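Local coordinates for CRISPR-associated protein, Cse1 family (Acidimicrobium ferrooxidans, PDB 4H3T), which probably serves as the large Cse1 subunit of a type I-E CRISPR Cascade complex, which recognises invading DNA, at residues A402-L416 against L455-Y467. The protein carries 1 engineered substitution. Sequence-based numbering, arbitrary orientation. Where two conformers were deposited one is given.
Sequences AIDAVTFAAHAAQAL and LAEEIYGRLDAPY. Engineered in segment 455-467: Ile459 (natural residue Leu).
Ala413 packs against Ala456 and Ile459 and, with Tyr467 and Leu416, buries the most surface where two roughly antiparallel helices of the C-terminal helical bundle, the four-helix bundle known from Cse1 proteins, pack together. The axes of the two segments lie 8.7 Å apart at closest approach, with 142° between their directions. The alanine-rich face of 402-416 permits the tightest backbone approach where Ala413 CB meets Ala456 CB: Ala413 CA lies 4.5 Å from Ala456 CA, the closest CA pair of the register.

At that end Leu416 reaches Ile459, an engineered residue (natural Leu): CD1 of Leu416 lies 3.9 Å from CD1 of Ile459. With CG1 of Ile459 anti to its backbone N (chi1 -162°), its two branches divide, CG1 carrying CD1 to Leu416 while CG2 sits 3.7 Å from Ala413 CB. Leu455 CD2 meets the start of the Leu416 side chain, 4.0 Å from Leu416 CB, and also lies near Leu416 O. Leu498 of helix 481-504 also touches Ile459, tying the pair to a further helix of the bundle.

Midway, the Tyr460 ring comes obliquely to Ala409 CB and Ala413 CB, with Tyr460 OH close against Ala410 CA at 3.0 Å. Leu463 CD1 meets Ala409 CB before the kink near Ala465 and Pro466.

Beyond the kink, Tyr467 spans the wider gap, with Ala405 CB at its ring edge and Val406 CG2 3.6 Å from its CZ; Trp327 stacks on the ring. A phenylalanine at Tyr467 would probably keep this apolar packing but leave Ala402 O without its cross-helix donor. That bond, Tyr467 OH to Ala402 O, measures 2.9 Å, with the hydroxyl 44° out of the carbonyl plane.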
loop_
_atom_site.group_PDB
_atom_site.type_symbol
_atom_site.label_atom_id
_atom_site.label_comp_id
_atom_site.label_asym_id
_atom_site.label_seq_id
_atom_site.Cartn_x
_atom_site.Cartn_y
_atom_site.Cartn_z
ATOM N N ALA A 402 13.008 -12.318 12.876
ATOM C CA ALA A 402 12.339 -11.018 12.608
ATOM C C ALA A 402 10.969 -10.918 13.318
ATOM O O ALA A 402 10.681 -9.907 13.941
ATOM C CB ALA A 402 12.154 -10.802 11.146
ATOM N N ILE A 403 10.127 -11.946 13.185
ATOM C CA ILE A 403 8.806 -11.984 13.844
ATOM C C ILE A 403 8.969 -12.021 15.377
ATOM O O ILE A 403 8.280 -11.291 16.088
ATOM C CB ILE A 403 7.985 -13.201 13.329
ATOM C CG1 ILE A 403 7.625 -13.011 11.817
ATOM C CG2 ILE A 403 6.727 -13.412 14.157
ATOM C CD1 ILE A 403 6.620 -11.888 11.502
ATOM N N ASP A 404 9.877 -12.849 15.878
ATOM C CA ASP A 404 10.103 -12.960 17.317
ATOM C C ASP A 404 10.576 -11.647 17.929
ATOM O O ASP A 404 10.317 -11.390 19.103
ATOM C CB ASP A 404 11.092 -14.052 17.658
ATOM C CG ASP A 404 10.588 -15.448 17.432
ATOM O OD1 ASP A 404 9.391 -15.602 17.147
ATOM O OD2 ASP A 404 11.409 -16.387 17.501
ATOM N N ALA A 405 11.328 -10.880 17.175
ATOM C CA ALA A 405 11.841 -9.569 17.620
ATOM C C ALA A 405 10.698 -8.578 17.783
ATOM O O ALA A 405 10.717 -7.755 18.707
ATOM C CB ALA A 405 12.871 -9.033 16.633
ATOM N N VAL A 406 9.704 -8.660 16.901
ATOM C CA VAL A 406 8.495 -7.839 16.991
ATOM C C VAL A 406 7.715 -8.250 18.273
ATOM O O VAL A 406 7.282 -7.408 19.026
ATOM C CB VAL A 406 7.596 -7.958 15.716
ATOM C CG1 VAL A 406 6.292 -7.191 15.908
ATOM C CG2 VAL A 406 8.327 -7.420 14.509
ATOM N N THR A 407 7.569 -9.556 18.499
ATOM C CA THR A 407 6.883 -10.092 19.701
ATOM C C THR A 407 7.570 -9.625 20.999
ATOM O O THR A 407 6.883 -9.275 21.962
ATOM C CB THR A 407 6.847 -11.614 19.682
ATOM O OG1 THR A 407 6.209 -12.024 18.468
ATOM C CG2 THR A 407 6.108 -12.194 20.903
ATOM N N PHE A 408 8.898 -9.627 21.028
ATOM C CA PHE A 408 9.636 -9.151 22.180
ATOM C C PHE A 408 9.382 -7.656 22.407
ATOM O O PHE A 408 9.146 -7.241 23.552
ATOM C CB PHE A 408 11.147 -9.456 22.072
ATOM C CG PHE A 408 11.875 -9.103 23.343
ATOM C CD1 PHE A 408 11.485 -9.643 24.551
ATOM C CD2 PHE A 408 12.872 -8.141 23.351
ATOM C CE1 PHE A 408 12.090 -9.242 25.736
ATOM C CE2 PHE A 408 13.575 -7.857 24.515
ATOM C CZ PHE A 408 13.144 -8.368 25.709
ATOM N N ALA A 409 9.409 -6.850 21.356
ATOM C CA ALA A 409 9.073 -5.420 21.485
ATOM C C ALA A 409 7.649 -5.242 22.110
ATOM O O ALA A 409 7.446 -4.362 22.943
ATOM C CB ALA A 409 9.146 -4.725 20.142
ATOM N N ALA A 410 6.669 -6.003 21.609
ATOM C CA ALA A 410 5.286 -5.968 22.104
ATOM C C ALA A 410 5.217 -6.392 23.609
ATOM O O ALA A 410 4.534 -5.726 24.382
ATOM C CB ALA A 410 4.376 -6.834 21.249
ATOM N N HIS A 411 6.017 -7.361 24.035
ATOM C CA HIS A 411 6.042 -7.752 25.429
ATOM C C HIS A 411 6.711 -6.676 26.260
ATOM O O HIS A 411 6.252 -6.445 27.356
ATOM C CB HIS A 411 6.762 -9.101 25.674
ATOM C CG HIS A 411 5.991 -10.292 25.196
ATOM N ND1 HIS A 411 6.623 -11.390 24.687
ATOM C CD2 HIS A 411 4.667 -10.522 25.187
ATOM C CE1 HIS A 411 5.670 -12.228 24.328
ATOM N NE2 HIS A 411 4.484 -11.754 24.610
ATOM N N ALA A 412 7.750 -5.995 25.761
ATOM C CA ALA A 412 8.354 -4.890 26.531
ATOM C C ALA A 412 7.356 -3.739 26.678
ATOM O O ALA A 412 7.293 -3.073 27.732
ATOM C CB ALA A 412 9.646 -4.408 25.871
ATOM N N ALA A 413 6.594 -3.458 25.621
ATOM C CA ALA A 413 5.588 -2.367 25.678
ATOM C C ALA A 413 4.502 -2.690 26.723
ATOM O O ALA A 413 4.077 -1.829 27.452
ATOM C CB ALA A 413 4.943 -2.170 24.310
ATOM N N GLN A 414 4.084 -3.939 26.789
ATOM C CA GLN A 414 3.084 -4.412 27.733
ATOM C C GLN A 414 3.663 -4.349 29.144
ATOM O O GLN A 414 3.008 -3.830 30.044
ATOM C CB GLN A 414 2.672 -5.809 27.375
ATOM C CG GLN A 414 1.466 -6.333 28.204
ATOM C CD GLN A 414 1.094 -7.774 27.913
ATOM O OE1 GLN A 414 1.520 -8.377 26.914
ATOM N NE2 GLN A 414 0.327 -8.376 28.818
ATOM N N ALA A 415 4.911 -4.809 29.344
ATOM C CA ALA A 415 5.564 -4.721 30.658
ATOM C C ALA A 415 5.625 -3.280 31.193
ATOM O O ALA A 415 5.466 -3.034 32.393
ATOM C CB ALA A 415 6.958 -5.293 30.593
ATOM N N LEU A 416 5.893 -2.341 30.323
ATOM C CA LEU A 416 5.907 -0.922 30.695
ATOM C C LEU A 416 4.569 -0.409 31.200
ATOM O O LEU A 416 4.547 0.617 31.864
ATOM C CB LEU A 416 6.362 -0.070 29.532
ATOM C CG LEU A 416 7.901 0.006 29.344
ATOM C CD1 LEU A 416 8.233 0.665 28.040
ATOM C CD2 LEU A 416 8.552 0.808 30.511
ATOM N N LEU A 455 2.291 4.932 26.711
ATOM C CA LEU A 455 3.684 4.544 26.968
ATOM C C LEU A 455 4.137 3.425 26.007
ATOM O O LEU A 455 5.285 3.435 25.572
ATOM C CB LEU A 455 3.926 4.178 28.442
ATOM C CG LEU A 455 5.429 4.075 28.902
ATOM C CD1 LEU A 455 6.214 5.394 28.655
ATOM C CD2 LEU A 455 5.481 3.772 30.324
ATOM N N ALA A 456 3.247 2.491 25.647
ATOM C CA ALA A 456 3.528 1.490 24.589
ATOM C C ALA A 456 3.818 2.195 23.260
ATOM O O ALA A 456 4.789 1.877 22.570
ATOM C CB ALA A 456 2.314 0.566 24.422
ATOM N N GLU A 457 2.971 3.162 22.866
ATOM C CA GLU A 457 3.251 3.878 21.608
ATOM C C GLU A 457 4.586 4.609 21.664
ATOM O O GLU A 457 5.310 4.670 20.674
ATOM C CB GLU A 457 2.120 4.844 21.211
ATOM C CG GLU A 457 0.841 4.141 20.799
ATOM C CD GLU A 457 1.000 3.165 19.645
ATOM O OE1 GLU A 457 1.864 3.376 18.753
ATOM O OE2 GLU A 457 0.282 2.151 19.665
ATOM N N GLU A 458 4.941 5.156 22.793
ATOM C CA GLU A 458 6.238 5.829 22.903
ATOM C C GLU A 458 7.429 4.833 22.698
ATOM O O GLU A 458 8.361 5.150 21.979
ATOM C CB GLU A 458 6.373 6.536 24.267
ATOM C CG GLU A 458 7.613 7.406 24.289
ATOM C CD GLU A 458 7.581 8.472 25.371
ATOM O OE1 GLU A 458 6.670 8.462 26.241
ATOM O OE2 GLU A 458 8.540 9.272 25.394
ATOM N N ILE A 459 7.420 3.658 23.316
ATOM C CA ILE A 459 8.503 2.711 23.071
ATOM C C ILE A 459 8.501 2.242 21.585
ATOM O O ILE A 459 9.556 2.132 20.996
ATOM C CB ILE A 459 8.528 1.519 24.057
ATOM C CG1 ILE A 459 9.936 0.866 24.001
ATOM C CG2 ILE A 459 7.413 0.486 23.826
ATOM C CD1 ILE A 459 10.218 -0.280 24.844
ATOM N N TYR A 460 7.344 2.042 20.952
ATOM C CA TYR A 460 7.361 1.669 19.529
ATOM C C TYR A 460 8.029 2.768 18.679
ATOM O O TYR A 460 8.793 2.446 17.767
ATOM C CB TYR A 460 5.930 1.368 19.023
ATOM C CG TYR A 460 5.444 0.028 19.501
ATOM C CD1 TYR A 460 6.121 -1.135 19.159
ATOM C CD2 TYR A 460 4.231 -0.104 20.179
ATOM C CE1 TYR A 460 5.597 -2.389 19.439
ATOM C CE2 TYR A 460 3.757 -1.368 20.567
ATOM C CZ TYR A 460 4.477 -2.504 20.210
ATOM O OH TYR A 460 4.082 -3.787 20.361
ATOM N N GLY A 461 7.783 4.050 19.009
ATOM C CA GLY A 461 8.382 5.145 18.257
ATOM C C GLY A 461 9.900 5.103 18.404
ATOM O O GLY A 461 10.618 5.259 17.438
ATOM N N ARG A 462 10.385 4.834 19.635
ATOM C CA ARG A 462 11.815 4.696 19.930
ATOM C C ARG A 462 12.441 3.464 19.289
ATOM O O ARG A 462 13.619 3.491 18.985
ATOM C CB ARG A 462 12.030 4.629 21.443
ATOM C CG ARG A 462 11.827 5.998 22.097
ATOM C CD ARG A 462 13.111 6.814 22.111
ATOM N NE ARG A 462 14.023 6.296 23.146
ATOM C CZ ARG A 462 13.928 6.548 24.449
ATOM N NH1 ARG A 462 12.985 7.362 24.915
ATOM N NH2 ARG A 462 14.763 5.976 25.301
ATOM N N LEU A 463 11.677 2.394 19.060
ATOM C CA LEU A 463 12.228 1.151 18.469
ATOM C C LEU A 463 12.117 1.141 16.960
ATOM O O LEU A 463 12.629 0.207 16.327
ATOM C CB LEU A 463 11.508 -0.089 19.073
ATOM C CG LEU A 463 11.760 -0.343 20.541
ATOM C CD1 LEU A 463 10.988 -1.554 21.008
ATOM C CD2 LEU A 463 13.281 -0.511 20.856
ATOM N N ASP A 464 11.554 2.201 16.357
ATOM C CA ASP A 464 11.343 2.173 14.922
ATOM C C ASP A 464 12.679 2.134 14.145
ATOM O O ASP A 464 12.877 1.204 13.366
ATOM C CB ASP A 464 10.465 3.345 14.468
ATOM C CG ASP A 464 10.159 3.377 12.979
ATOM O OD1 ASP A 464 9.539 2.404 12.457
ATOM O OD2 ASP A 464 10.593 4.286 12.332
ATOM N N ALA A 465 13.564 3.096 14.339
ATOM C CA ALA A 465 14.830 3.126 13.577
ATOM C C ALA A 465 15.736 1.933 13.970
ATOM O O ALA A 465 16.158 1.194 13.065
ATOM C CB ALA A 465 15.537 4.477 13.766
ATOM N N PRO A 466 15.788 1.539 15.272
ATOM C CA PRO A 466 16.538 0.316 15.634
ATOM C C PRO A 466 15.974 -0.965 15.025
ATOM O O PRO A 466 16.751 -1.793 14.577
ATOM C CB PRO A 466 16.390 0.299 17.153
ATOM C CG PRO A 466 16.260 1.679 17.535
ATOM C CD PRO A 466 15.432 2.296 16.495
ATOM N N TYR A 467 14.621 -1.154 14.963
ATOM C CA TYR A 467 14.061 -2.367 14.354
ATOM C C TYR A 467 14.417 -2.442 12.850
ATOM O O TYR A 467 14.800 -3.475 12.337
ATOM C CB TYR A 467 12.524 -2.442 14.517
ATOM C CG TYR A 467 12.024 -3.762 14.003
ATOM C CD1 TYR A 467 12.131 -4.915 14.788
ATOM C CD2 TYR A 467 11.688 -3.925 12.654
ATOM C CE1 TYR A 467 11.832 -6.162 14.272
ATOM C CE2 TYR A 467 11.400 -5.171 12.132
ATOM C CZ TYR A 467 11.404 -6.278 12.958
ATOM O OH TYR A 467 11.182 -7.515 12.410
#